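Local coordinates for protein ADP-ribosylating toxin CARDS (Mycoplasma pneumoniae, PDB 4TLV) that transfers ADP-ribose from NAD(+) to multiple target proteins in vitro, acting as a virulence factor that vacuolates host cells and disrupts respiratory epithelium, at residues T95-L100 with A124-F129; L102-Q107 with M117-I122. All coordinates share one frame; numbering follows the deposited sequence.

Both contacts join the same two helices of the mono-ADP-ribosyltransferase domain, 92-104 and 115-126, which run in broadly opposing directions, strongly inclined to each other and joined through strand 108-110. Following the chain, helix 92-104 first supplies 95-100 and then, at its C-terminal end, 102-107; after strand 108-110 the chain returns through 117-122 and 124-129. Contact 2 closes the short inner loop near the turn, and contact 1 closes the longer one around it, so the two are nested. Their centres lie about 10 Å apart, and Ile122 reaches Gly96 and Glu97 between them. Helix 35-40 packs on side chains from both, while residues of D3 bond to both arginines.

Contact 1 of 2, residues T95-L100 with A124-F129; sequences TGENLL and ALRTSF
Glu97 and Arg126 join the two helices through a two-pronged, side-on salt bridge. Arg126 NH2 donates to Glu97 OE1 at 2.8 Å, on the syn lone pair, while Arg126 NE meets Glu97 OE2 at 2.9 Å in an almost straight bond (178° at the hydrogen). Carboxylate and guanidinium are nearly coplanar, although the chains carrying them cross at about a right angle. A bend at chi2 of Glu97 (-55°) turns its carboxylate toward the guanidinium edge; Arg126 reaches across from the other helix on a chain extended from CG to NE. This pairing should fix the rotation of both groups. Glu97 OE2 also forms a salt bridge with Arg93, so two arginines share that oxygen and probably keep the acid ionised.

Leu100 brings CD2 to 3.3 Å from Arg126 NH2, a close approach oblique to the guanidinium. One turn earlier the helices come near at Gly96, whose CA touches Leu125 CD2 at 3.9 Å; Leu125, with CG anti to its own backbone N (chi1 174°), lays this methyl against the bare backbone of the glycine.

Phe35 of helix 35-40 packs on Leu125, and in D3 Tyr475, on strand 473-476, and Ser480, just before strand 481-485, hydrogen-bond to the Arg126 guanidinium.

Contact 2 of 2, residues L102-Q107 with M117-I122; sequences LMRQRQ and MAQMGI. With GOL (glycerol), chain J.
Arg104 and Gln119 cross at about a right angle and bring their flat ends together edge to edge, with the guanidinium and amide planes only 27° apart. Arg104 NH1 donates to Gln119 OE1 at 2.9 Å; the nitrogen lies in the carbonyl plane on a lone pair, with a C=O...N angle of 121°, and the oxygen lies in the guanidinium plane. Two successive bends, at chi2 and chi3, fold the arginine back so that its edge faces the glutamine, which reaches out on a chain extended beyond CG. The same fold leaves Arg104 CD 3.3 Å from Gln119 OE1.

A glycerol, probably from the crystallisation liquor, bridges the two ends. Its O2 accepts from Arg104 NH1 at 3.1 Å and, more weakly, from Gln119 NE2 at 3.3 Å, while its O3 accepts from Arg104 NH2 at 3.0 Å. Glu522 and Arg115 also bond to this glycerol. Arg115 NE lies close to Arg104 NH1; Glu522, in a long, weak ion pair with Arg104, may offset some of this like charge.

Beside this polar edge, the CB of Met103 is directed toward the other helix. Its SD lies just 3.2 Å from Ala118 CB, very tight for sulphur against a methyl group. The bend at chi3 (-50°) puts CE alongside Gln119, 4.0 Å from CG, the two chains sliding past each other in opposite directions.

Helix 92-104 ends here in a Schellman motif with positive phi at Arg106, before strand 108-110, whose Val108 and Phe110 touch Met103. Phe36 of helix 35-40 packs on Ala118 and Ile122, and from D3 the backbone carbonyl of Tyr549 accepts a hydrogen bond from Arg104 NH2 while Tyr527 of strand 526-529 lies against the arginine.

Contact 1 of 2, residues T95-L100 with A124-F129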
# COMPACT_ATOMS: atom_id res chain seq x y z
N THR A 95 0.30 -11.33 8.10
CA THR A 95 -0.16 -12.70 8.33
C THR A 95 0.17 -13.56 7.10
O THR A 95 0.66 -14.68 7.23
CB THR A 95 -1.68 -12.73 8.65
OG1 THR A 95 -1.92 -12.09 9.91
CG2 THR A 95 -2.20 -14.18 8.73
N GLY A 96 -0.09 -13.02 5.91
CA GLY A 96 0.19 -13.72 4.67
C GLY A 96 1.68 -13.97 4.47
O GLY A 96 2.07 -15.05 4.05
N GLU A 97 2.51 -12.98 4.78
CA GLU A 97 3.96 -13.16 4.62
C GLU A 97 4.51 -14.25 5.54
O GLU A 97 5.45 -14.98 5.19
CB GLU A 97 4.69 -11.85 4.89
CG GLU A 97 4.41 -10.76 3.86
CD GLU A 97 4.70 -11.21 2.45
OE1 GLU A 97 5.89 -11.47 2.13
OE2 GLU A 97 3.74 -11.32 1.65
N ASN A 98 3.96 -14.33 6.74
CA ASN A 98 4.36 -15.35 7.69
C ASN A 98 4.00 -16.74 7.14
O ASN A 98 4.82 -17.67 7.19
CB ASN A 98 3.72 -15.09 9.07
CG ASN A 98 4.25 -16.02 10.15
OD1 ASN A 98 5.44 -16.03 10.43
ND2 ASN A 98 3.36 -16.82 10.74
N LEU A 99 2.81 -16.86 6.58
CA LEU A 99 2.36 -18.11 5.97
C LEU A 99 3.23 -18.50 4.76
O LEU A 99 3.56 -19.68 4.58
CB LEU A 99 0.88 -18.04 5.59
CG LEU A 99 -0.10 -17.95 6.77
CD1 LEU A 99 -1.52 -17.90 6.28
CD2 LEU A 99 0.09 -19.11 7.75
N LEU A 100 3.64 -17.52 3.97
CA LEU A 100 4.56 -17.79 2.86
C LEU A 100 5.87 -18.36 3.38
O LEU A 100 6.36 -19.38 2.89
CB LEU A 100 4.83 -16.51 2.06
CG LEU A 100 5.90 -16.72 0.97
CD1 LEU A 100 5.40 -17.66 -0.12
CD2 LEU A 100 6.30 -15.34 0.40
N ALA A 124 -2.24 -12.49 -4.80
CA ALA A 124 -3.42 -11.62 -4.80
C ALA A 124 -3.43 -10.68 -3.59
O ALA A 124 -3.71 -9.49 -3.73
CB ALA A 124 -4.69 -12.44 -4.85
N LEU A 125 -3.14 -11.21 -2.40
CA LEU A 125 -3.09 -10.39 -1.19
C LEU A 125 -2.03 -9.28 -1.32
O LEU A 125 -2.23 -8.15 -0.89
CB LEU A 125 -2.75 -11.26 0.02
CG LEU A 125 -2.52 -10.56 1.37
CD1 LEU A 125 -3.76 -9.75 1.74
CD2 LEU A 125 -2.21 -11.62 2.42
N ARG A 126 -0.89 -9.64 -1.92
CA ARG A 126 0.26 -8.74 -2.04
C ARG A 126 0.03 -7.61 -3.03
O ARG A 126 0.61 -6.52 -2.92
CB ARG A 126 1.47 -9.52 -2.54
CG ARG A 126 2.18 -10.35 -1.48
CD ARG A 126 3.35 -11.08 -2.16
NE ARG A 126 4.36 -11.46 -1.18
CZ ARG A 126 5.58 -11.86 -1.51
NH1 ARG A 126 5.93 -11.92 -2.80
NH2 ARG A 126 6.45 -12.18 -0.56
N THR A 127 -0.78 -7.89 -4.04
CA THR A 127 -0.94 -6.97 -5.15
C THR A 127 -2.37 -6.43 -5.14
O THR A 127 -2.63 -5.39 -4.51
CB THR A 127 -0.49 -7.60 -6.50
OG1 THR A 127 -1.29 -8.75 -6.81
CG2 THR A 127 0.98 -8.02 -6.42
N SER A 128 -3.29 -7.18 -5.72
CA SER A 128 -4.70 -6.77 -5.87
C SER A 128 -5.41 -6.22 -4.63
O SER A 128 -6.10 -5.20 -4.72
CB SER A 128 -5.53 -7.92 -6.46
OG SER A 128 -5.00 -8.32 -7.71
N PHE A 129 -5.28 -6.91 -3.49
CA PHE A 129 -5.99 -6.48 -2.29
C PHE A 129 -5.17 -5.68 -1.29
O PHE A 129 -5.69 -5.24 -0.28
CB PHE A 129 -6.57 -7.70 -1.54
CG PHE A 129 -7.48 -8.54 -2.39
CD1 PHE A 129 -8.68 -8.02 -2.86
CD2 PHE A 129 -7.15 -9.85 -2.71
CE1 PHE A 129 -9.55 -8.79 -3.64
CE2 PHE A 129 -8.01 -10.63 -3.49
CZ PHE A 129 -9.21 -10.09 -3.95

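Contact 2 of 2, residues L102-Q107 with M117-I122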
# COMPACT_ATOMS: atom_id res chain seq x y z
N LEU A 102 6.46 -19.90 6.28
CA LEU A 102 6.24 -21.27 6.75
C LEU A 102 6.14 -22.27 5.58
O LEU A 102 6.72 -23.35 5.63
CB LEU A 102 5.02 -21.35 7.65
CG LEU A 102 5.15 -20.54 8.96
CD1 LEU A 102 3.83 -20.44 9.63
CD2 LEU A 102 6.20 -21.15 9.89
N MET A 103 5.40 -21.91 4.54
CA MET A 103 5.28 -22.76 3.36
C MET A 103 6.62 -23.00 2.67
O MET A 103 6.91 -24.12 2.26
CB MET A 103 4.24 -22.21 2.37
CG MET A 103 2.82 -22.26 2.92
SD MET A 103 1.59 -21.84 1.67
CE MET A 103 2.27 -20.32 1.03
N ARG A 104 7.45 -21.97 2.54
CA ARG A 104 8.74 -22.15 1.88
C ARG A 104 9.68 -23.00 2.74
O ARG A 104 10.53 -23.71 2.20
CB ARG A 104 9.43 -20.82 1.58
CG ARG A 104 8.69 -19.91 0.59
CD ARG A 104 8.26 -20.62 -0.70
NE ARG A 104 9.36 -21.26 -1.45
CZ ARG A 104 9.19 -21.88 -2.61
NH1 ARG A 104 7.99 -21.94 -3.16
NH2 ARG A 104 10.23 -22.44 -3.23
N GLN A 105 9.55 -22.91 4.06
CA GLN A 105 10.42 -23.67 4.96
C GLN A 105 9.84 -25.06 5.20
O GLN A 105 10.39 -25.85 5.96
CB GLN A 105 10.62 -22.94 6.30
CG GLN A 105 11.31 -21.58 6.20
CD GLN A 105 12.04 -21.18 7.48
OE1 GLN A 105 12.94 -21.90 7.93
NE2 GLN A 105 11.67 -20.04 8.06
N ARG A 106 8.70 -25.35 4.57
CA ARG A 106 8.04 -26.65 4.65
C ARG A 106 7.48 -27.00 6.04
O ARG A 106 7.63 -28.12 6.52
CB ARG A 106 8.98 -27.75 4.12
CG ARG A 106 9.38 -27.53 2.66
CD ARG A 106 10.59 -28.36 2.25
NE ARG A 106 10.90 -28.18 0.83
CZ ARG A 106 10.02 -28.38 -0.15
NH1 ARG A 106 8.78 -28.76 0.14
NH2 ARG A 106 10.37 -28.19 -1.42
N GLN A 107 6.80 -26.05 6.66
CA GLN A 107 6.27 -26.25 8.01
C GLN A 107 4.76 -26.14 8.00
O GLN A 107 4.14 -25.71 8.97
CB GLN A 107 6.90 -25.26 8.98
CG GLN A 107 8.43 -25.38 9.01
CD GLN A 107 9.13 -24.23 9.73
OE1 GLN A 107 8.49 -23.38 10.34
NE2 GLN A 107 10.46 -24.21 9.65
N MET A 117 -1.24 -23.26 -5.00
CA MET A 117 -2.49 -22.52 -4.83
C MET A 117 -2.38 -21.44 -3.75
O MET A 117 -2.90 -20.34 -3.92
CB MET A 117 -3.63 -23.48 -4.47
CG MET A 117 -3.98 -24.46 -5.57
SD MET A 117 -5.11 -25.75 -4.97
CE MET A 117 -6.58 -24.80 -4.53
N ALA A 118 -1.72 -21.76 -2.64
CA ALA A 118 -1.58 -20.79 -1.56
C ALA A 118 -0.78 -19.58 -2.04
O ALA A 118 -1.08 -18.44 -1.68
CB ALA A 118 -0.93 -21.42 -0.33
N GLN A 119 0.25 -19.84 -2.84
CA GLN A 119 1.08 -18.75 -3.36
C GLN A 119 0.32 -17.85 -4.35
O GLN A 119 0.60 -16.65 -4.44
CB GLN A 119 2.39 -19.30 -3.95
CG GLN A 119 3.33 -19.77 -2.83
CD GLN A 119 4.55 -20.51 -3.34
OE1 GLN A 119 5.43 -20.87 -2.42
NE2 GLN A 119 4.69 -20.75 -4.54
N MET A 120 -0.65 -18.42 -5.05
CA MET A 120 -1.55 -17.62 -5.87
C MET A 120 -2.39 -16.71 -4.97
O MET A 120 -2.63 -15.55 -5.30
CB MET A 120 -2.50 -18.49 -6.69
CG MET A 120 -1.83 -19.27 -7.81
SD MET A 120 -3.01 -20.42 -8.54
CE MET A 120 -1.98 -21.15 -9.82
N GLY A 121 -2.84 -17.25 -3.85
CA GLY A 121 -3.57 -16.47 -2.86
C GLY A 121 -2.73 -15.33 -2.29
O GLY A 121 -3.20 -14.19 -2.16
N ILE A 122 -1.49 -15.65 -1.93
CA ILE A 122 -0.57 -14.65 -1.38
C ILE A 122 -0.27 -13.57 -2.42
O ILE A 122 -0.18 -12.39 -2.09
CB ILE A 122 0.75 -15.30 -0.85
CG1 ILE A 122 0.48 -16.24 0.34
CG2 ILE A 122 1.75 -14.23 -0.41
CD1 ILE A 122 -0.22 -15.58 1.47
C1 GOL J . 6.48 -25.08 -5.71
O1 GOL J . 5.39 -24.57 -4.96
C2 GOL J . 7.07 -23.99 -6.60
O2 GOL J . 6.97 -22.74 -5.97
C3 GOL J . 8.55 -24.29 -6.83
O3 GOL J . 9.30 -23.84 -5.73